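Local atomic coordinates of precorrin-2 dehydrogenase (Bacillus megaterium, PDB entry 3DFZ), a protein that catalyses the NAD-dependent dehydrogenation of precorrin-2 to sirohydrochlorin, a precursor in both siroheme and anaerobic adenosylcobalamin biosynthesis. Residues B[93-98]-B[116-121]. Sequence-based numbering, arbitrary orientation.
Sequences FFIVVA and QLVNMA
The ring of F94 reaches the neighbouring strand, its CD2 3.9 Å from L117 CB and its CZ 4.0 Å from N119 CB. Strands 94-97 and 117-120 run parallel, 13° apart, as the last two of the 3-2-1-4-5 parallel sheet in this Rossmann-type NAD-binding domain; helix 102-108 lies in the right-handed beta-alpha-beta crossover between them. Backbone bonds zip them together: I95 N to L117 O, N119 N to I95 O, and V97 N to N119 O at 2.8 Å and nearly straight (175°). A121 N continues the ladder to V97 O through a more bent bond.

On one face, carrying F94, V96, L117 and N119, the N119 amide runs beside V96, OD1 3.7 Å from V96 CG1; ND2 donates to I129 O and OD1 accepts from R46 NE. On the other, V118 CG2 closes a triangle of methyls with I95 CG2 and V97 CG2, and the M120 side chain runs alongside V97, with SD against CG2, while I95 and V97 meet helix 102-108. Just before the strand, the end of the F93 ring returns to L117, F93 CZ 4.0 Å from L117 CD1. Past the strand ends, A121 lies close to I42, an NAD-binding residue by similarity.

At the opposite end Q116 bends at chi2 (72°), bringing its amide over I95 and directing NE2 to L117 O; V92 O takes a second hydrogen bond from NE2. With an alanine in place of Q116, the L117 carbonyl would probably keep I95 N alone as a donor within the pair, and I95 CD1 would lose the amide it rests against. A water bridges F93 O and L117 N. L117 O is gripped from opposite faces of its carbonyl plane, by I95 N at 3.1 Å and by Q116 NE2 at 2.9 Å.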
loop_
_atom_site.group_PDB
_atom_site.type_symbol
_atom_site.label_atom_id
_atom_site.label_comp_id
_atom_site.label_asym_id
_atom_site.label_seq_id
_atom_site.Cartn_x
_atom_site.Cartn_y
_atom_site.Cartn_z
ATOM N N PHE B 93 -14.467 -10.208 5.063
ATOM C CA PHE B 93 -13.298 -10.008 4.218
ATOM C C PHE B 93 -12.140 -9.230 4.897
ATOM O O PHE B 93 -11.003 -9.701 4.899
ATOM C CB PHE B 93 -13.741 -9.313 2.937
ATOM C CG PHE B 93 -12.617 -8.994 1.984
ATOM C CD1 PHE B 93 -12.013 -10.005 1.228
ATOM C CD2 PHE B 93 -12.199 -7.664 1.794
ATOM C CE1 PHE B 93 -10.996 -9.709 0.318
ATOM C CE2 PHE B 93 -11.172 -7.358 0.887
ATOM C CZ PHE B 93 -10.572 -8.389 0.145
ATOM N N PHE B 94 -12.428 -8.049 5.457
ATOM C CA PHE B 94 -11.400 -7.203 6.070
ATOM C C PHE B 94 -11.784 -6.834 7.492
ATOM O O PHE B 94 -12.846 -6.256 7.724
ATOM C CB PHE B 94 -11.193 -5.926 5.243
ATOM C CG PHE B 94 -10.102 -4.996 5.760
ATOM C CD1 PHE B 94 -10.290 -3.621 5.720
ATOM C CD2 PHE B 94 -8.878 -5.489 6.227
ATOM C CE1 PHE B 94 -9.292 -2.753 6.158
ATOM C CE2 PHE B 94 -7.883 -4.638 6.677
ATOM C CZ PHE B 94 -8.084 -3.262 6.630
ATOM N N ILE B 95 -10.908 -7.168 8.432
ATOM C CA ILE B 95 -11.122 -6.865 9.845
ATOM C C ILE B 95 -10.152 -5.794 10.300
ATOM O O ILE B 95 -8.938 -5.941 10.137
ATOM C CB ILE B 95 -10.965 -8.152 10.710
ATOM C CG1 ILE B 95 -12.123 -9.111 10.431
ATOM C CG2 ILE B 95 -10.897 -7.838 12.199
ATOM C CD1 ILE B 95 -12.108 -10.382 11.292
ATOM N N VAL B 96 -10.686 -4.717 10.861
ATOM C CA VAL B 96 -9.877 -3.706 11.518
ATOM C C VAL B 96 -10.117 -3.854 13.024
ATOM O O VAL B 96 -11.272 -3.821 13.477
ATOM C CB VAL B 96 -10.254 -2.250 11.059
ATOM C CG1 VAL B 96 -9.388 -1.203 11.784
ATOM C CG2 VAL B 96 -10.110 -2.066 9.550
ATOM N N VAL B 97 -9.041 -4.050 13.796
ATOM C CA VAL B 97 -9.119 -4.084 15.263
ATOM C C VAL B 97 -8.627 -2.724 15.765
ATOM O O VAL B 97 -7.483 -2.354 15.561
ATOM C CB VAL B 97 -8.313 -5.256 15.865
ATOM C CG1 VAL B 97 -8.462 -5.308 17.370
ATOM C CG2 VAL B 97 -8.761 -6.573 15.263
ATOM N N ALA B 98 -9.520 -1.956 16.369
ATOM C CA ALA B 98 -9.208 -0.600 16.798
ATOM C C ALA B 98 -9.868 -0.337 18.146
ATOM O O ALA B 98 -10.525 0.690 18.343
ATOM C CB ALA B 98 -9.680 0.405 15.769
ATOM N N GLN B 116 -6.630 -14.519 6.633
ATOM C CA GLN B 116 -7.597 -13.471 7.052
ATOM C C GLN B 116 -6.995 -12.069 7.095
ATOM O O GLN B 116 -6.163 -11.775 7.968
ATOM C CB GLN B 116 -8.175 -13.787 8.445
ATOM C CG GLN B 116 -9.035 -12.657 9.097
ATOM C CD GLN B 116 -10.411 -12.482 8.432
ATOM O OE1 GLN B 116 -11.263 -13.386 8.487
ATOM N NE2 GLN B 116 -10.621 -11.327 7.774
ATOM N N LEU B 117 -7.423 -11.196 6.183
ATOM C CA LEU B 117 -7.002 -9.802 6.237
ATOM C C LEU B 117 -7.417 -9.184 7.544
ATOM O O LEU B 117 -8.589 -9.196 7.904
ATOM C CB LEU B 117 -7.596 -8.975 5.095
ATOM C CG LEU B 117 -7.163 -9.224 3.656
ATOM C CD1 LEU B 117 -7.608 -8.030 2.836
ATOM C CD2 LEU B 117 -5.625 -9.470 3.552
ATOM N N VAL B 118 -6.440 -8.638 8.254
ATOM C CA VAL B 118 -6.679 -7.978 9.507
ATOM C C VAL B 118 -5.668 -6.868 9.742
ATOM O O VAL B 118 -4.472 -7.034 9.527
ATOM C CB VAL B 118 -6.719 -8.965 10.701
ATOM C CG1 VAL B 118 -5.413 -9.747 10.828
ATOM C CG2 VAL B 118 -7.073 -8.232 11.999
ATOM N N ASN B 119 -6.179 -5.729 10.176
ATOM C CA ASN B 119 -5.358 -4.629 10.599
ATOM C C ASN B 119 -5.426 -4.531 12.114
ATOM O O ASN B 119 -6.491 -4.343 12.694
ATOM C CB ASN B 119 -5.823 -3.331 9.926
ATOM C CG ASN B 119 -5.102 -2.115 10.461
ATOM O OD1 ASN B 119 -5.733 -1.212 10.967
ATOM N ND2 ASN B 119 -3.773 -2.100 10.375
ATOM N N MET B 120 -4.294 -4.727 12.763
ATOM C CA MET B 120 -4.257 -4.641 14.215
ATOM C C MET B 120 -3.770 -3.245 14.519
ATOM O O MET B 120 -2.579 -3.025 14.751
ATOM C CB MET B 120 -3.321 -5.700 14.796
ATOM C CG MET B 120 -3.735 -7.121 14.459
ATOM S SD MET B 120 -5.046 -7.688 15.555
ATOM C CE MET B 120 -5.303 -9.331 14.888
ATOM N N ALA B 121 -4.703 -2.300 14.452
ATOM C CA ALA B 121 -4.400 -0.872 14.533
ATOM C C ALA B 121 -3.834 -0.515 15.894
ATOM O O ALA B 121 -2.901 0.296 16.006
ATOM C CB ALA B 121 -5.655 -0.054 14.226
HETATM O O HOH W 1 -9.721 -12.193 4.713
#